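Local coordinates for uncharacterized protein (Ruminococcus gnavus, PDB 4QAN) that is of unknown function but binds metal ions and has a cystatin-like fold, as a divergent member of the NTF2-like superfamily, at residues V11-Q16 with S248-S253; L15-E20 with N203-A208; M45-C50 with A208-A213. One frame throughout, in Å; residues are numbered along the deposited sequence.

How the contacts relate
The three contacts lie on the same side of the chain's centre and join the loop after helix 2-6, helix 43-48 and the loops that precede helices 221-234 and 254-275. Contacts 1 and 2 share L15 and Q16, and contacts 2 and 3 share A208. The centre of contact 3 is about 11 Å from contact 1's and about 10 Å from contact 2's, and those two are about 13 Å apart. T252 OG1 and Y210 OH, 2.8 Å apart, tie contact 1 to contact 3, and R48 NH1 reaches T206 O of contact 2 at 2.8 Å. L15 CD2 also packs on the Y210 ring. All lie away from the magnesium site at S360, metal-free in this model.

Contact 1 of 3, residues V11-Q16 with S248-S253; sequences VTESLQ and SSQDTS
The carboxylate of D251 gathers several donors on one oxygen. S14 OG takes the syn lone pair of OD1 in a very short bond of 2.4 Å, while the backbone N of T252 meets the same OD1 from above the carboxylate plane. A weak bond from S14 N to OD1 (3.0 Å) adds a third. D251 CG stands anti to its backbone N (chi1 -157°), which carries OD1 to the serine. E13 OE1 lies 4.6 Å from D251 OD2, a like charge that may raise the carboxylate's pKa, whereas the donors would probably lower it. Nearby the side chains of T12 and T252 cross obliquely, and their hydroxyls share a hydrogen bond, OG1 to OG1 at 2.6 Å, in which either may donate. T12 OG1 sits in the crowded position between N and carbonyl carbon (chi1 66°) and accepts from L15 N, an ST motif. The backbones join where E13 N points along a lone pair of Q250 O, 3.1 Å away and nearly straight (164°). The contact thus joins the loop after helix 2-6 to the lead-in of helix 254-275, where S253 is the N-cap, its OG bonded to L256 N, and T252 packs on L257.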
# COMPACT_ATOMS: atom_id res chain seq x y z
N VAL A 11 -8.68 -4.14 -15.42
CA VAL A 11 -10.01 -3.68 -15.05
C VAL A 11 -10.81 -4.95 -14.78
O VAL A 11 -11.42 -5.52 -15.67
CB VAL A 11 -10.67 -2.82 -16.16
CG1 VAL A 11 -11.95 -2.18 -15.63
CG2 VAL A 11 -9.71 -1.74 -16.64
N THR A 12 -10.77 -5.39 -13.53
CA THR A 12 -11.38 -6.66 -13.13
C THR A 12 -12.89 -6.58 -13.28
O THR A 12 -13.43 -5.48 -13.43
CB THR A 12 -11.05 -7.00 -11.67
OG1 THR A 12 -11.67 -6.04 -10.80
CG2 THR A 12 -9.56 -7.00 -11.41
N GLU A 13 -13.57 -7.72 -13.22
CA GLU A 13 -15.04 -7.76 -13.29
C GLU A 13 -15.68 -6.84 -12.25
O GLU A 13 -16.63 -6.13 -12.56
CB GLU A 13 -15.56 -9.20 -13.09
CG GLU A 13 -15.46 -10.08 -14.33
CD GLU A 13 -15.71 -11.56 -14.03
OE1 GLU A 13 -16.34 -11.89 -13.00
OE2 GLU A 13 -15.27 -12.40 -14.85
N SER A 14 -15.17 -6.84 -11.03
CA SER A 14 -15.71 -5.96 -10.00
C SER A 14 -15.42 -4.49 -10.31
O SER A 14 -16.28 -3.63 -10.13
CB SER A 14 -15.18 -6.33 -8.62
OG SER A 14 -15.59 -7.64 -8.28
N LEU A 15 -14.22 -4.20 -10.79
CA LEU A 15 -13.90 -2.82 -11.17
C LEU A 15 -14.72 -2.30 -12.34
O LEU A 15 -14.90 -1.11 -12.45
CB LEU A 15 -12.42 -2.65 -11.47
CG LEU A 15 -11.61 -2.55 -10.18
CD1 LEU A 15 -10.15 -2.84 -10.48
CD2 LEU A 15 -11.82 -1.19 -9.50
N GLN A 16 -15.22 -3.19 -13.19
CA GLN A 16 -16.15 -2.80 -14.26
C GLN A 16 -17.56 -2.49 -13.76
O GLN A 16 -18.36 -1.94 -14.52
CB GLN A 16 -16.28 -3.91 -15.32
CG GLN A 16 -15.00 -4.23 -16.06
CD GLN A 16 -15.09 -5.56 -16.79
OE1 GLN A 16 -16.10 -5.87 -17.40
NE2 GLN A 16 -14.01 -6.35 -16.72
N SER A 248 -2.71 -12.67 -13.54
CA SER A 248 -3.94 -11.92 -13.75
C SER A 248 -5.07 -12.68 -13.07
O SER A 248 -4.87 -13.77 -12.52
CB SER A 248 -4.21 -11.79 -15.25
OG SER A 248 -5.31 -10.93 -15.49
N SER A 249 -6.26 -12.10 -13.09
CA SER A 249 -7.46 -12.75 -12.56
C SER A 249 -8.67 -12.14 -13.21
O SER A 249 -8.64 -10.98 -13.66
CB SER A 249 -7.55 -12.62 -11.03
OG SER A 249 -7.48 -11.27 -10.61
N GLN A 250 -9.73 -12.90 -13.27
CA GLN A 250 -10.96 -12.40 -13.87
C GLN A 250 -11.51 -11.30 -12.96
O GLN A 250 -11.72 -10.18 -13.40
CB GLN A 250 -11.97 -13.52 -14.07
CG GLN A 250 -11.48 -14.66 -14.95
CD GLN A 250 -10.90 -14.18 -16.29
OE1 GLN A 250 -11.58 -13.52 -17.08
NE2 GLN A 250 -9.63 -14.53 -16.54
N ASP A 251 -11.67 -11.63 -11.69
CA ASP A 251 -12.23 -10.70 -10.72
C ASP A 251 -11.14 -10.13 -9.81
O ASP A 251 -9.97 -10.54 -9.86
CB ASP A 251 -13.31 -11.42 -9.91
CG ASP A 251 -14.31 -10.46 -9.30
OD1 ASP A 251 -14.16 -9.23 -9.44
OD2 ASP A 251 -15.24 -10.96 -8.66
N THR A 252 -11.54 -9.13 -9.03
CA THR A 252 -10.67 -8.51 -8.03
C THR A 252 -10.24 -9.57 -7.02
O THR A 252 -11.09 -10.26 -6.46
CB THR A 252 -11.43 -7.38 -7.31
OG1 THR A 252 -11.59 -6.26 -8.20
CG2 THR A 252 -10.73 -6.96 -6.02
N SER A 253 -8.93 -9.70 -6.81
CA SER A 253 -8.39 -10.76 -5.97
C SER A 253 -7.70 -10.19 -4.73
O SER A 253 -6.76 -9.42 -4.86
CB SER A 253 -7.38 -11.58 -6.78
OG SER A 253 -6.53 -12.36 -5.95

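Contact 2 of 3, residues L15-E20 with N203-A208; sequences LQKESE and NQLTGA
At the start of the interface Q204 lays its CB against the CB of E20, 4.0 Å away, and the two side chains cross obliquely. L205 follows with the largest share of the buried surface. Its CG lies beside the backbone N, anti to the carbonyl carbon, and from there CD1 reaches K17 CB at 3.9 Å and passes close to the carbonyl of E18. K17 meets it with the root of its chain, whose extended remainder leads the amine away. The same leucine touches D44, M45 and R48, so it lies between the 15-20 loop and helix 43-48, while its backbone bonds to I21. T206 turns its side chain from the first loop's 15-20 part, and its OG1 bonds to I21 O just beyond. Its carbonyl O comes 3.1 Å from S19 CB and also accepts from R48 NH1. At G207 the CA faces S19 OG, 3.7 Å apart; that hydroxyl takes the crowded position between N and carbonyl carbon (chi1 50°). The walk ends at A208, whose CB meets L15 CD2 at 3.8 Å, methyl to methyl. Leucine and alanine methyls share this surface contact with carbons of S19, E20 and Q204. The clear polar bonds of L205 and T206 go to I21 and R48, which implies that the second loop is tied to the chain just beyond 15-20 and to helix 43-48.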
# COMPACT_ATOMS: atom_id res chain seq x y z
N LEU A 15 -14.22 -4.20 -10.79
CA LEU A 15 -13.90 -2.82 -11.17
C LEU A 15 -14.72 -2.30 -12.34
O LEU A 15 -14.90 -1.11 -12.45
CB LEU A 15 -12.42 -2.65 -11.47
CG LEU A 15 -11.61 -2.55 -10.18
CD1 LEU A 15 -10.15 -2.84 -10.48
CD2 LEU A 15 -11.82 -1.19 -9.50
N GLN A 16 -15.22 -3.19 -13.19
CA GLN A 16 -16.15 -2.80 -14.26
C GLN A 16 -17.56 -2.49 -13.76
O GLN A 16 -18.36 -1.94 -14.52
CB GLN A 16 -16.28 -3.91 -15.32
CG GLN A 16 -15.00 -4.23 -16.06
CD GLN A 16 -15.09 -5.56 -16.79
OE1 GLN A 16 -16.10 -5.87 -17.40
NE2 GLN A 16 -14.01 -6.35 -16.72
N LYS A 17 -17.88 -2.87 -12.52
CA LYS A 17 -19.24 -2.65 -11.99
C LYS A 17 -19.50 -1.18 -11.72
O LYS A 17 -18.62 -0.47 -11.27
CB LYS A 17 -19.47 -3.43 -10.69
CG LYS A 17 -19.62 -4.93 -10.85
CD LYS A 17 -19.69 -5.61 -9.49
CE LYS A 17 -20.05 -7.08 -9.63
NZ LYS A 17 -19.81 -7.82 -8.37
N GLU A 18 -20.74 -0.76 -11.97
CA GLU A 18 -21.17 0.63 -11.79
C GLU A 18 -21.31 1.00 -10.30
O GLU A 18 -21.80 0.20 -9.50
CB GLU A 18 -22.52 0.84 -12.49
CG GLU A 18 -22.77 2.26 -12.99
CD GLU A 18 -21.75 2.72 -14.01
OE1 GLU A 18 -21.31 1.92 -14.88
OE2 GLU A 18 -21.37 3.91 -13.96
N SER A 19 -20.90 2.22 -9.94
CA SER A 19 -21.15 2.78 -8.61
C SER A 19 -22.34 3.76 -8.59
O SER A 19 -22.25 4.85 -9.14
CB SER A 19 -19.90 3.48 -8.08
OG SER A 19 -19.35 4.38 -9.02
N GLU A 20 -23.42 3.38 -7.92
CA GLU A 20 -24.65 4.18 -7.91
C GLU A 20 -24.78 5.10 -6.68
O GLU A 20 -25.80 5.77 -6.51
CB GLU A 20 -25.87 3.26 -8.02
CG GLU A 20 -25.65 2.09 -8.97
CD GLU A 20 -26.92 1.58 -9.60
OE1 GLU A 20 -28.01 1.71 -9.00
OE2 GLU A 20 -26.83 1.04 -10.72
N ASN A 203 -26.84 -1.66 -0.58
CA ASN A 203 -26.06 -2.41 -1.56
C ASN A 203 -26.13 -1.80 -2.94
O ASN A 203 -26.64 -2.40 -3.88
CB ASN A 203 -26.42 -3.88 -1.58
CG ASN A 203 -27.90 -4.11 -1.58
OD1 ASN A 203 -28.68 -3.24 -1.96
ND2 ASN A 203 -28.30 -5.29 -1.14
N GLN A 204 -25.63 -0.57 -3.02
CA GLN A 204 -25.00 -0.07 -4.23
C GLN A 204 -23.52 -0.07 -3.88
O GLN A 204 -23.16 -0.33 -2.73
CB GLN A 204 -25.42 1.37 -4.55
CG GLN A 204 -26.85 1.77 -4.19
CD GLN A 204 -27.88 1.15 -5.10
OE1 GLN A 204 -27.86 -0.06 -5.35
NE2 GLN A 204 -28.80 1.98 -5.62
N LEU A 205 -22.68 0.22 -4.86
CA LEU A 205 -21.29 0.56 -4.62
C LEU A 205 -21.12 2.06 -4.77
O LEU A 205 -21.94 2.74 -5.38
CB LEU A 205 -20.37 -0.15 -5.62
CG LEU A 205 -20.76 -1.58 -5.99
CD1 LEU A 205 -19.74 -2.12 -6.98
CD2 LEU A 205 -20.86 -2.45 -4.75
N THR A 206 -20.05 2.58 -4.19
CA THR A 206 -19.60 3.93 -4.42
C THR A 206 -18.33 3.81 -5.28
O THR A 206 -17.99 2.73 -5.75
CB THR A 206 -19.36 4.68 -3.09
OG1 THR A 206 -19.39 6.09 -3.31
CG2 THR A 206 -18.00 4.25 -2.44
N GLY A 207 -17.64 4.92 -5.50
CA GLY A 207 -16.65 4.98 -6.56
C GLY A 207 -15.48 4.04 -6.41
O GLY A 207 -15.05 3.74 -5.30
N ALA A 208 -14.95 3.58 -7.55
CA ALA A 208 -13.78 2.74 -7.58
C ALA A 208 -12.57 3.56 -7.15
O ALA A 208 -12.42 4.70 -7.57
CB ALA A 208 -13.57 2.17 -8.97

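Contact 3 of 3, residues M45-C50 with A208-A213; sequences MALRGC and ANYFQA
L47 and Y210 meet at about a right angle, leucine methyl over aromatic face. L47 CG lies beside its backbone N (chi1 -75°), and CD1 stands over the centre of the Y210 ring, 3.8 Å from the centroid and 7° off the normal, a CH-pi contact. The tyrosine's CG takes the crowded position between N and carbonyl carbon (chi1 65°), which turns the ring back onto the helix, and its OH bonds to T252 OG1. N209 has the same crowded chi1. Its ND2 donates to L47 O at 2.9 Å, with the acceptor practically in the amide plane, although the donor stands above the plane of that carbonyl. L47 O accepts from C50 N as well, so two donors grip this oxygen. The other end of the amide, OD1, lies 3.3 Å from R48 CA and in plane at the edge of the Y210 ring. An alanine here would lose the hydrogen bond from the side-chain amide to L47 O and would probably loosen the join between loop and helix. R48 runs extended from CG to NE, and A208 CA covers one guanidinium face, 3.9 Å above the plane and offset to the rim. A salt bridge from NE to D44 and a bond from NH1 to T206 O fix the group's rotation. Buried packing of this kind, an asparagine amide on a main-chain carbonyl of a short helix beside a ring under a leucine methyl, joins helix 43-48 to the long loop between strand 187-188 and helix 221-234 in this protein of cystatin-like fold.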
# COMPACT_ATOMS: atom_id res chain seq x y z
N MSE A 45 -16.63 -3.91 -2.68
CA MSE A 45 -17.51 -2.93 -2.04
C MSE A 45 -16.82 -2.23 -0.89
O MSE A 45 -16.85 -1.00 -0.81
CB MSE A 45 -18.79 -3.65 -1.60
CG MSE A 45 -19.83 -2.67 -1.11
SE MSE A 45 -21.35 -3.68 -0.38
CE MSE A 45 -22.29 -2.10 0.32
N ALA A 46 -16.18 -3.01 -0.02
CA ALA A 46 -15.47 -2.50 1.17
C ALA A 46 -14.39 -1.49 0.83
O ALA A 46 -14.32 -0.43 1.46
CB ALA A 46 -14.84 -3.67 1.94
N LEU A 47 -13.53 -1.83 -0.13
CA LEU A 47 -12.45 -0.95 -0.56
C LEU A 47 -12.93 0.44 -0.97
O LEU A 47 -12.32 1.44 -0.60
CB LEU A 47 -11.69 -1.59 -1.72
CG LEU A 47 -10.77 -2.74 -1.27
CD1 LEU A 47 -10.17 -3.46 -2.45
CD2 LEU A 47 -9.68 -2.22 -0.36
N ARG A 48 -14.02 0.48 -1.73
CA ARG A 48 -14.58 1.73 -2.21
C ARG A 48 -15.04 2.66 -1.07
O ARG A 48 -15.08 3.88 -1.25
CB ARG A 48 -15.75 1.43 -3.14
CG ARG A 48 -15.33 0.68 -4.40
CD ARG A 48 -16.45 -0.20 -4.93
NE ARG A 48 -16.09 -0.83 -6.21
CZ ARG A 48 -16.45 -0.38 -7.41
NH1 ARG A 48 -17.18 0.73 -7.56
NH2 ARG A 48 -16.07 -1.05 -8.49
N GLY A 49 -15.37 2.08 0.08
CA GLY A 49 -15.75 2.83 1.26
C GLY A 49 -14.61 3.33 2.12
O GLY A 49 -14.85 4.06 3.09
N CYS A 50 -13.38 2.92 1.81
CA CYS A 50 -12.20 3.36 2.52
C CYS A 50 -11.63 4.63 1.91
O CYS A 50 -11.83 4.91 0.74
CB CYS A 50 -11.12 2.26 2.50
SG CYS A 50 -11.64 0.66 3.20
N ALA A 208 -14.95 3.58 -7.55
CA ALA A 208 -13.78 2.74 -7.58
C ALA A 208 -12.57 3.56 -7.15
O ALA A 208 -12.42 4.70 -7.57
CB ALA A 208 -13.57 2.17 -8.97
N ASN A 209 -11.70 2.98 -6.34
CA ASN A 209 -10.57 3.72 -5.78
C ASN A 209 -9.36 2.87 -5.51
O ASN A 209 -8.58 3.18 -4.61
CB ASN A 209 -11.02 4.34 -4.46
CG ASN A 209 -11.45 3.30 -3.45
OD1 ASN A 209 -11.75 2.16 -3.81
ND2 ASN A 209 -11.45 3.68 -2.18
N TYR A 210 -9.21 1.78 -6.25
CA TYR A 210 -8.03 0.92 -6.17
C TYR A 210 -7.71 0.38 -7.56
O TYR A 210 -8.52 0.48 -8.46
CB TYR A 210 -8.30 -0.23 -5.19
CG TYR A 210 -9.38 -1.22 -5.60
CD1 TYR A 210 -10.72 -0.97 -5.36
CD2 TYR A 210 -9.05 -2.41 -6.23
CE1 TYR A 210 -11.70 -1.88 -5.74
CE2 TYR A 210 -10.02 -3.32 -6.61
CZ TYR A 210 -11.35 -3.04 -6.37
OH TYR A 210 -12.29 -3.94 -6.74
N PHE A 211 -6.52 -0.20 -7.73
CA PHE A 211 -6.15 -0.77 -9.01
C PHE A 211 -5.44 -2.11 -8.81
O PHE A 211 -4.84 -2.35 -7.75
CB PHE A 211 -5.23 0.20 -9.77
CG PHE A 211 -3.87 0.33 -9.17
CD1 PHE A 211 -3.62 1.27 -8.19
CD2 PHE A 211 -2.84 -0.50 -9.58
CE1 PHE A 211 -2.36 1.38 -7.63
CE2 PHE A 211 -1.58 -0.39 -9.03
CZ PHE A 211 -1.34 0.55 -8.04
N GLN A 212 -5.55 -2.96 -9.83
CA GLN A 212 -4.83 -4.23 -9.90
C GLN A 212 -4.03 -4.18 -11.22
O GLN A 212 -4.60 -4.11 -12.30
CB GLN A 212 -5.82 -5.44 -9.86
CG GLN A 212 -5.19 -6.78 -9.45
CD GLN A 212 -6.20 -7.91 -9.19
OE1 GLN A 212 -7.04 -7.82 -8.29
NE2 GLN A 212 -6.11 -8.98 -9.98
N ALA A 213 -2.70 -4.18 -11.12
CA ALA A 213 -1.87 -4.11 -12.32
C ALA A 213 -1.94 -5.46 -13.04
O ALA A 213 -2.22 -6.48 -12.40
CB ALA A 213 -0.45 -3.76 -11.96